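Local coordinates for odorant Binding Protein from Varroa destructor, form P2<1> (Varroa destructor, PDB 7NZA) that probably binds and carries small odorant-like molecules in a wide open internal cavity, within a non-classical, mostly helical, disulfide-linked fold, at residues H108-E114 against L128-M133; Y82-A87 against Q125-Y129. One frame throughout, in Å; residues are numbered along the deposited sequence. Where two conformers were deposited one is given.

Contact 1. Residues H108-E114 against L128-M133; sequences HDACQKE and LYQACM
Helix segments 108-114 and 128-133 run roughly antiparallel, their directions 145° apart, with axes 8.6 Å from each other. They form a disulfide-linked helical hairpin in this odorant-binding protein. The backbones come nearest at Cys111 and Tyr129. The covalent tie is the bond from Cys111 SG to Cys132 SG, 2.1 Å long, with a disulfide torsion of -76°. Cys132 SG swings to the side opposite the backbone nitrogen of its residue, which carries it across to Cys111. On one flank the Tyr129 hydroxyl lies in the plane of the His108 ring, at its edge. Tyr129 OH and His108 ND1 are hydrogen-bonded at 2.7 Å, and either could be the donor. The bond is bent, and the two ring planes stand at 83°. Met133 CG lies over one face of the Tyr129 ring, toward its rim. A phenylalanine in place of Tyr129 would probably leave His108 ND1 without its hydroxyl partner. The Met133 chain bends twice and brings SD to 3.5 Å from Cys111 SG. On the other flank the extended Glu114 side chain reaches toward the disulfide, and Glu114 OE1 lies 3.6 Å from Cys132 SG.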
ATOM      1  N   HIS A 108      -7.106   4.195 -23.446  1.00 15.80           N
ATOM      2  CA  HIS A 108      -6.285   5.401 -23.244  1.00 15.42           C
ATOM      3  C   HIS A 108      -6.961   6.554 -23.971  1.00 14.43           C
ATOM      4  O   HIS A 108      -7.036   7.669 -23.428  1.00 14.64           O
ATOM      5  CB  HIS A 108      -4.844   5.164 -23.765  1.00 14.79           C
ATOM      6  CG  HIS A 108      -4.054   6.369 -23.834  1.00 15.47           C
ATOM      7  ND1 HIS A 108      -3.450   6.907 -22.743  1.00 15.52           N
ATOM      8  CD2 HIS A 108      -3.826   7.178 -24.892  1.00 16.09           C
ATOM      9  CE1 HIS A 108      -2.846   8.016 -23.101  1.00 15.41           C
ATOM     10  NE2 HIS A 108      -3.051   8.204 -24.433  1.00 15.78           N
ATOM     11  N   ASP A 109      -7.296   6.391 -25.235  1.00 14.56           N
ATOM     12  CA  ASP A 109      -7.916   7.485 -26.013  1.00 15.19           C
ATOM     13  C   ASP A 109      -9.244   7.865 -25.342  1.00 15.41           C
ATOM     14  O   ASP A 109      -9.495   9.088 -25.262  1.00 15.77           O
ATOM     15  CB  ASP A 109      -8.070   7.086 -27.469  1.00 16.12           C
ATOM     16  CG  ASP A 109      -6.787   6.819 -28.230  1.00 17.09           C
ATOM     17  OD1 ASP A 109      -5.805   7.453 -27.915  1.00 18.47           O
ATOM     18  OD2 ASP A 109      -6.872   5.934 -29.124  1.00 18.79           O
ATOM     19  N   ALA A 110     -10.042   6.871 -25.010  1.00 13.59           N
ATOM     20  CA  ALA A 110     -11.358   7.214 -24.430  1.00 14.73           C
ATOM     21  C   ALA A 110     -11.207   7.965 -23.106  1.00 14.54           C
ATOM     22  O   ALA A 110     -11.925   8.927 -22.838  1.00 14.46           O
ATOM     23  CB  ALA A 110     -12.170   5.947 -24.200  1.00 16.38           C
ATOM     24  N   CYS A 111     -10.242   7.577 -22.304  1.00 13.71           N
ATOM     25  CA  CYS A 111     -10.015   8.181 -20.979  1.00 14.11           C
ATOM     26  C   CYS A 111      -9.414   9.575 -21.147  1.00 13.86           C
ATOM     27  O   CYS A 111      -9.817  10.499 -20.425  1.00 14.98           O
ATOM     28  CB  CYS A 111      -9.087   7.318 -20.150  1.00 14.92           C
ATOM     29  SG  CYS A 111      -9.894   5.807 -19.545  1.00 15.35           S
ATOM     30  N   GLN A 112      -8.505   9.800 -22.114  1.00 13.76           N
ATOM     31  CA  GLN A 112      -7.986  11.135 -22.367  1.00 14.08           C
ATOM     32  C   GLN A 112      -9.132  12.041 -22.793  1.00 14.91           C
ATOM     33  O   GLN A 112      -9.184  13.191 -22.390  1.00 15.47           O
ATOM     34  CB  GLN A 112      -6.845  11.074 -23.372  1.00 14.62           C
ATOM     35  CG  GLN A 112      -6.321  12.445 -23.726  1.00 15.28           C
ATOM     36  CD  GLN A 112      -5.158  12.386 -24.668  1.00 16.10           C
ATOM     37  OE1 GLN A 112      -4.650  11.341 -25.011  1.00 16.26           O
ATOM     38  NE2 GLN A 112      -4.624  13.561 -25.011  1.00 18.17           N
ATOM     39  N   LYS A 113      -9.986  11.559 -23.692  1.00 14.86           N
ATOM     40  CA  LYS A 113     -11.121  12.373 -24.179  1.00 14.53           C
ATOM     41  C   LYS A 113     -12.020  12.745 -23.013  1.00 15.22           C
ATOM     42  O   LYS A 113     -12.438  13.879 -22.861  1.00 16.18           O
ATOM     43  CB  LYS A 113     -11.871  11.583 -25.246  1.00 15.09           C
ATOM     44  CG  LYS A 113     -13.079  12.365 -25.787  1.00 16.74           C
ATOM     45  CD  LYS A 113     -13.919  11.624 -26.792  1.00 18.36           C
ATOM     46  CE  LYS A 113     -15.105  12.383 -27.303  1.00 22.42           C
ATOM     47  NZ  LYS A 113     -15.700  11.722 -28.459  1.00 23.92           N
ATOM     48  N   GLU A 114     -12.400  11.734 -22.219  1.00 14.64           N
ATOM     49  CA  GLU A 114     -13.277  12.008 -21.056  1.00 16.37           C
ATOM     50  C   GLU A 114     -12.650  13.066 -20.152  1.00 16.54           C
ATOM     51  O   GLU A 114     -13.320  14.037 -19.727  1.00 17.90           O
ATOM     52  CB  GLU A 114     -13.618  10.731 -20.334  1.00 18.07           C
ATOM     53  CG  GLU A 114     -14.528  10.964 -19.133  1.00 22.01           C
ATOM     54  CD  GLU A 114     -14.808   9.736 -18.296  1.00 27.54           C
ATOM     55  OE1 GLU A 114     -14.318   8.657 -18.607  1.00 36.19           O
ATOM     56  OE2 GLU A 114     -15.514   9.875 -17.312  1.00 34.98           O
ATOM     57  N   LEU A 128      -8.754  12.428 -13.332  0.50 16.25           N
ATOM     58  CA  LEU A 128      -9.830  11.609 -13.946  0.50 16.42           C
ATOM     59  C   LEU A 128      -9.206  10.594 -14.920  0.50 15.25           C
ATOM     60  O   LEU A 128      -9.642   9.458 -14.907  0.50 15.68           O
ATOM     61  CB  LEU A 128     -10.894  12.484 -14.608  0.50 17.21           C
ATOM     62  CG  LEU A 128     -12.033  11.708 -15.273  0.50 17.43           C
ATOM     63  CD1 LEU A 128     -12.746  10.773 -14.302  0.50 18.71           C
ATOM     64  CD2 LEU A 128     -13.049  12.676 -15.883  0.50 17.94           C
ATOM     65  N   TYR A 129      -8.191  10.965 -15.690  1.00 15.34           N
ATOM     66  CA  TYR A 129      -7.541  10.006 -16.608  1.00 14.30           C
ATOM     67  C   TYR A 129      -7.014   8.808 -15.816  1.00 13.53           C
ATOM     68  O   TYR A 129      -7.248   7.662 -16.208  1.00 13.73           O
ATOM     69  CB  TYR A 129      -6.383  10.675 -17.336  1.00 15.26           C
ATOM     70  CG  TYR A 129      -5.524   9.720 -18.099  1.00 14.40           C
ATOM     71  CD1 TYR A 129      -5.919   9.235 -19.333  1.00 14.23           C
ATOM     72  CD2 TYR A 129      -4.345   9.228 -17.555  1.00 14.50           C
ATOM     73  CE1 TYR A 129      -5.147   8.331 -20.025  1.00 13.89           C
ATOM     74  CE2 TYR A 129      -3.540   8.323 -18.224  1.00 14.26           C
ATOM     75  CZ  TYR A 129      -3.964   7.856 -19.482  1.00 13.84           C
ATOM     76  OH  TYR A 129      -3.182   6.930 -20.071  1.00 14.21           O
ATOM     77  N   GLN A 130      -6.339   9.047 -14.689  1.00 14.01           N
ATOM     78  CA  GLN A 130      -5.714   7.924 -13.943  1.00 14.42           C
ATOM     79  C   GLN A 130      -6.819   7.055 -13.367  1.00 14.17           C
ATOM     80  O   GLN A 130      -6.724   5.799 -13.368  1.00 14.75           O
ATOM     81  CB  GLN A 130      -4.793   8.426 -12.881  1.00 14.89           C
ATOM     82  CG  GLN A 130      -3.512   8.975 -13.431  1.00 15.90           C
ATOM     83  CD  GLN A 130      -2.489   9.303 -12.390  1.00 16.02           C
ATOM     84  OE1 GLN A 130      -2.804   9.945 -11.382  1.00 19.21           O
ATOM     85  NE2 GLN A 130      -1.251   8.873 -12.546  1.00 16.82           N
ATOM     86  N   ALA A 131      -7.903   7.647 -12.838  1.00 15.08           N
ATOM     87  CA  ALA A 131      -9.001   6.845 -12.299  1.00 15.11           C
ATOM     88  C   ALA A 131      -9.652   6.025 -13.402  1.00 14.88           C
ATOM     89  O   ALA A 131      -9.994   4.861 -13.227  1.00 15.66           O
ATOM     90  CB  ALA A 131     -10.020   7.731 -11.599  1.00 15.92           C
ATOM     91  N   CYS A 132      -9.880   6.649 -14.528  1.00 14.46           N
ATOM     92  CA  CYS A 132     -10.477   6.013 -15.732  1.00 14.56           C
ATOM     93  C   CYS A 132      -9.625   4.829 -16.199  1.00 14.37           C
ATOM     94  O   CYS A 132     -10.152   3.751 -16.493  1.00 14.78           O
ATOM     95  CB  CYS A 132     -10.662   7.033 -16.843  1.00 15.57           C
ATOM     96  SG  CYS A 132     -11.439   6.496 -18.377  1.00 16.68           S
ATOM     97  N   MET A 133      -8.336   5.028 -16.225  1.00 14.14           N
ATOM     98  CA  MET A 133      -7.430   3.932 -16.705  1.00 13.96           C
ATOM     99  C   MET A 133      -7.339   2.845 -15.630  1.00 14.17           C
ATOM    100  O   MET A 133      -7.276   1.667 -15.962  1.00 14.99           O
ATOM    101  CB  MET A 133      -6.063   4.483 -17.049  1.00 13.18           C
ATOM    102  CG  MET A 133      -6.145   5.308 -18.321  1.00 14.03           C
ATOM    103  SD  MET A 133      -6.680   4.377 -19.783  1.00 14.68           S
ATOM    104  CE  MET A 133      -5.165   3.548 -20.265  1.00 15.17           C
TER

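Contact 2. Residues Y82-A87 against Q125-Y129; sequences YKFDRA and QVQLY
The Tyr129 ring takes the edge of Phe84 on one face. This edge-to-face pair has planes at 87° and centroids 5.2 Å apart. Phe84 CE1 makes the nearest approach, 3.7 Å from Tyr129 CG. Gln125 OE1 also lies at the Phe84 edge, near its plane. One face of the Phe84 ring is covered by Tyr82 CD2, over its centre. Val126 CG2 sits over a face of the Tyr82 ring in a CH-pi contact, 3.6 Å from the ring centroid. The methyl is anti to the Val126 backbone nitrogen, and from there it points onto the tyrosine. Tyr82 and Tyr129 meet obliquely, with planes at 45°. Three rings thus form a buried aromatic cluster. Ala87 CB lies 3.6 Å from Tyr129 OH, a hydroxyl hydrogen-bonded to His108 ND1. A water accepts from Tyr82 N, in the turn before helix 84-93, and donates to Gln125 OE1, both at 2.9 Å. Gln125 NE2 is held by His119 O, and Tyr82 OH is hydrogen-bonded to Ser7 N of the second subunit. The contact joins the start of helix 84-93 and that turn to helix 122-141. Leu70 of helix 55-72 touches Tyr82 and Val126, while Gln112 of helix 98-118 touches Phe84.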
ATOM      1  N   TYR A  82      -0.720  17.501 -18.660  1.00 15.98           N
ATOM      2  CA  TYR A  82      -0.230  16.116 -18.455  1.00 15.41           C
ATOM      3  C   TYR A  82       0.178  15.519 -19.759  1.00 15.14           C
ATOM      4  O   TYR A  82      -0.508  15.678 -20.797  1.00 16.56           O
ATOM      5  CB  TYR A  82      -1.343  15.286 -17.816  1.00 15.45           C
ATOM      6  CG  TYR A  82      -0.984  13.825 -17.641  1.00 15.15           C
ATOM      7  CD1 TYR A  82      -0.072  13.371 -16.704  1.00 14.47           C
ATOM      8  CD2 TYR A  82      -1.641  12.890 -18.385  1.00 15.08           C
ATOM      9  CE1 TYR A  82       0.193  12.013 -16.552  1.00 14.97           C
ATOM     10  CE2 TYR A  82      -1.388  11.566 -18.249  1.00 15.28           C
ATOM     11  CZ  TYR A  82      -0.483  11.104 -17.361  1.00 15.10           C
ATOM     12  OH  TYR A  82      -0.287   9.757 -17.226  1.00 15.15           O
ATOM     13  N   LYS A  83       1.253  14.761 -19.760  1.00 15.21           N
ATOM     14  CA  LYS A  83       1.850  14.129 -20.941  1.00 15.81           C
ATOM     15  C   LYS A  83       1.155  12.819 -21.271  1.00 15.95           C
ATOM     16  O   LYS A  83       1.668  11.725 -21.113  1.00 15.73           O
ATOM     17  CB  LYS A  83       3.353  13.931 -20.773  1.00 17.82           C
ATOM     18  CG  LYS A  83       4.152  15.221 -20.720  1.00 18.61           C
ATOM     19  CD  LYS A  83       5.655  14.987 -20.566  1.00 19.59           C
ATOM     20  CE  LYS A  83       6.396  16.303 -20.425  1.00 22.14           C
ATOM     21  NZ  LYS A  83       7.805  16.052 -20.062  1.00 25.28           N
ATOM     22  N   PHE A  84      -0.054  12.970 -21.827  1.00 15.82           N
ATOM     23  CA  PHE A  84      -0.858  11.781 -22.241  1.00 15.91           C
ATOM     24  C   PHE A  84      -0.092  10.904 -23.207  1.00 14.80           C
ATOM     25  O   PHE A  84      -0.156   9.672 -23.129  1.00 15.11           O
ATOM     26  CB  PHE A  84      -2.178  12.233 -22.867  1.00 15.50           C
ATOM     27  CG  PHE A  84      -3.123  12.881 -21.898  1.00 15.44           C
ATOM     28  CD1 PHE A  84      -3.942  12.096 -21.082  1.00 15.28           C
ATOM     29  CD2 PHE A  84      -3.250  14.247 -21.820  1.00 16.34           C
ATOM     30  CE1 PHE A  84      -4.840  12.666 -20.202  1.00 16.30           C
ATOM     31  CE2 PHE A  84      -4.173  14.797 -20.964  1.00 17.27           C
ATOM     32  CZ  PHE A  84      -4.933  14.011 -20.150  1.00 16.24           C
ATOM     33  N   ASP A  85       0.678  11.496 -24.146  1.00 15.68           N
ATOM     34  CA  ASP A  85       1.383  10.669 -25.147  1.00 16.70           C
ATOM     35  C   ASP A  85       2.502   9.890 -24.474  1.00 16.12           C
ATOM     36  O   ASP A  85       2.772   8.745 -24.842  1.00 16.31           O
ATOM     37  CB  ASP A  85       1.991  11.480 -26.300  1.00 17.88           C
ATOM     38  CG  ASP A  85       0.910  12.188 -27.105  1.00 19.33           C
ATOM     39  OD1 ASP A  85      -0.321  11.892 -26.945  1.00 18.96           O
ATOM     40  OD2 ASP A  85       1.301  13.014 -27.963  1.00 20.80           O
ATOM     41  N   ARG A  86       3.125  10.461 -23.444  1.00 15.82           N
ATOM     42  CA  ARG A  86       4.114   9.677 -22.654  1.00 16.61           C
ATOM     43  C   ARG A  86       3.445   8.492 -22.000  1.00 15.11           C
ATOM     44  O   ARG A  86       3.996   7.401 -21.920  1.00 16.17           O
ATOM     45  CB  ARG A  86       4.826  10.590 -21.652  1.00 16.77           C
ATOM     46  CG  ARG A  86       5.873   9.885 -20.835  1.00 17.22           C
ATOM     47  CD  ARG A  86       6.509  10.767 -19.778  1.00 18.00           C
ATOM     48  NE  ARG A  86       7.332   9.984 -18.863  1.00 19.62           N
ATOM     49  CZ  ARG A  86       7.876  10.438 -17.735  1.00 18.48           C
ATOM     50  NH1 ARG A  86       7.804  11.708 -17.496  1.00 19.10           N
ATOM     51  NH2 ARG A  86       8.434   9.570 -16.915  1.00 23.63           N
ATOM     52  N   ALA A  87       2.250   8.683 -21.430  1.00 15.21           N
ATOM     53  CA  ALA A  87       1.517   7.594 -20.787  1.00 15.05           C
ATOM     54  C   ALA A  87       1.237   6.463 -21.783  1.00 15.06           C
ATOM     55  O   ALA A  87       1.366   5.280 -21.481  1.00 14.81           O
ATOM     56  CB  ALA A  87       0.262   8.111 -20.145  1.00 14.79           C
ATOM     57  N   GLN A 125      -7.759  16.932 -14.889  1.00 16.50           N
ATOM     58  CA  GLN A 125      -7.669  16.067 -16.083  1.00 15.83           C
ATOM     59  C   GLN A 125      -6.853  14.796 -15.744  1.00 15.32           C
ATOM     60  O   GLN A 125      -7.270  13.687 -16.045  1.00 15.53           O
ATOM     61  CB  GLN A 125      -7.008  16.747 -17.249  1.00 17.23           C
ATOM     62  CG  GLN A 125      -7.866  17.832 -17.866  1.00 17.63           C
ATOM     63  CD  GLN A 125      -7.163  18.530 -18.991  1.00 18.00           C
ATOM     64  OE1 GLN A 125      -5.996  18.288 -19.291  1.00 17.93           O
ATOM     65  NE2 GLN A 125      -7.876  19.374 -19.724  1.00 19.57           N
ATOM     66  N   VAL A 126      -5.690  14.942 -15.143  1.00 16.11           N
ATOM     67  CA  VAL A 126      -4.836  13.763 -14.904  1.00 16.00           C
ATOM     68  C   VAL A 126      -5.505  12.907 -13.834  1.00 15.44           C
ATOM     69  O   VAL A 126      -5.497  11.652 -13.929  1.00 15.73           O
ATOM     70  CB  VAL A 126      -3.347  14.080 -14.578  1.00 17.31           C
ATOM     71  CG1 VAL A 126      -3.119  14.991 -13.424  1.00 18.47           C
ATOM     72  CG2 VAL A 126      -2.584  12.767 -14.462  1.00 17.86           C
ATOM     73  N   GLN A 127      -6.154  13.506 -12.853  1.00 16.36           N
ATOM     74  CA  GLN A 127      -6.863  12.717 -11.830  1.00 17.24           C
ATOM     75  C   GLN A 127      -7.934  11.844 -12.458  1.00 17.08           C
ATOM     76  O   GLN A 127      -8.048  10.656 -12.184  1.00 17.01           O
ATOM     77  CB  GLN A 127      -7.465  13.654 -10.759  1.00 19.05           C
ATOM     78  CG  GLN A 127      -6.378  14.356  -9.886  1.00 22.10           C
ATOM     79  CD  GLN A 127      -6.929  15.448  -9.005  1.00 24.45           C
ATOM     80  OE1 GLN A 127      -8.038  15.944  -9.242  1.00 28.45           O
ATOM     81  NE2 GLN A 127      -6.143  15.879  -8.020  1.00 27.71           N
ATOM     82  N   LEU A 128      -8.754  12.428 -13.332  0.50 16.25           N
ATOM     83  CA  LEU A 128      -9.830  11.609 -13.946  0.50 16.42           C
ATOM     84  C   LEU A 128      -9.206  10.594 -14.920  0.50 15.25           C
ATOM     85  O   LEU A 128      -9.642   9.458 -14.907  0.50 15.68           O
ATOM     86  CB  LEU A 128     -10.894  12.484 -14.608  0.50 17.21           C
ATOM     87  CG  LEU A 128     -12.033  11.708 -15.273  0.50 17.43           C
ATOM     88  CD1 LEU A 128     -12.746  10.773 -14.302  0.50 18.71           C
ATOM     89  CD2 LEU A 128     -13.049  12.676 -15.883  0.50 17.94           C
ATOM     90  N   TYR A 129      -8.191  10.965 -15.690  1.00 15.34           N
ATOM     91  CA  TYR A 129      -7.541  10.006 -16.608  1.00 14.30           C
ATOM     92  C   TYR A 129      -7.014   8.808 -15.816  1.00 13.53           C
ATOM     93  O   TYR A 129      -7.248   7.662 -16.208  1.00 13.73           O
ATOM     94  CB  TYR A 129      -6.383  10.675 -17.336  1.00 15.26           C
ATOM     95  CG  TYR A 129      -5.524   9.720 -18.099  1.00 14.40           C
ATOM     96  CD1 TYR A 129      -5.919   9.235 -19.333  1.00 14.23           C
ATOM     97  CD2 TYR A 129      -4.345   9.228 -17.555  1.00 14.50           C
ATOM     98  CE1 TYR A 129      -5.147   8.331 -20.025  1.00 13.89           C
ATOM     99  CE2 TYR A 129      -3.540   8.323 -18.224  1.00 14.26           C
ATOM    100  CZ  TYR A 129      -3.964   7.856 -19.482  1.00 13.84           C
ATOM    101  OH  TYR A 129      -3.182   6.930 -20.071  1.00 14.21           O
TER
HETATM  102  O   HOH W   1      -3.519  17.767 -17.909  1.00 17.68           O

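Contacts 1 and 2 have centres about 7 Å apart and lie on the same side of the chain's centre. Both use helix 122-141 and share Leu128 and Tyr129, of which Tyr129 touches across both, facing helix 98-118 in one and helix 84-93 in the other. The chain passes through 82-87, then 108-114, and ends both contacts on 125-133. Three successive helices therefore pack together around one tyrosine. The contacts also touch directly, with His108 CE1 3.2 Å from Phe84 O. A sodium ion, bound at Arg88 and Leu105, lies about 4 Å from the His108 side chain. Both contacts also reach the second subunit, so these helices form part of the surface that meets it.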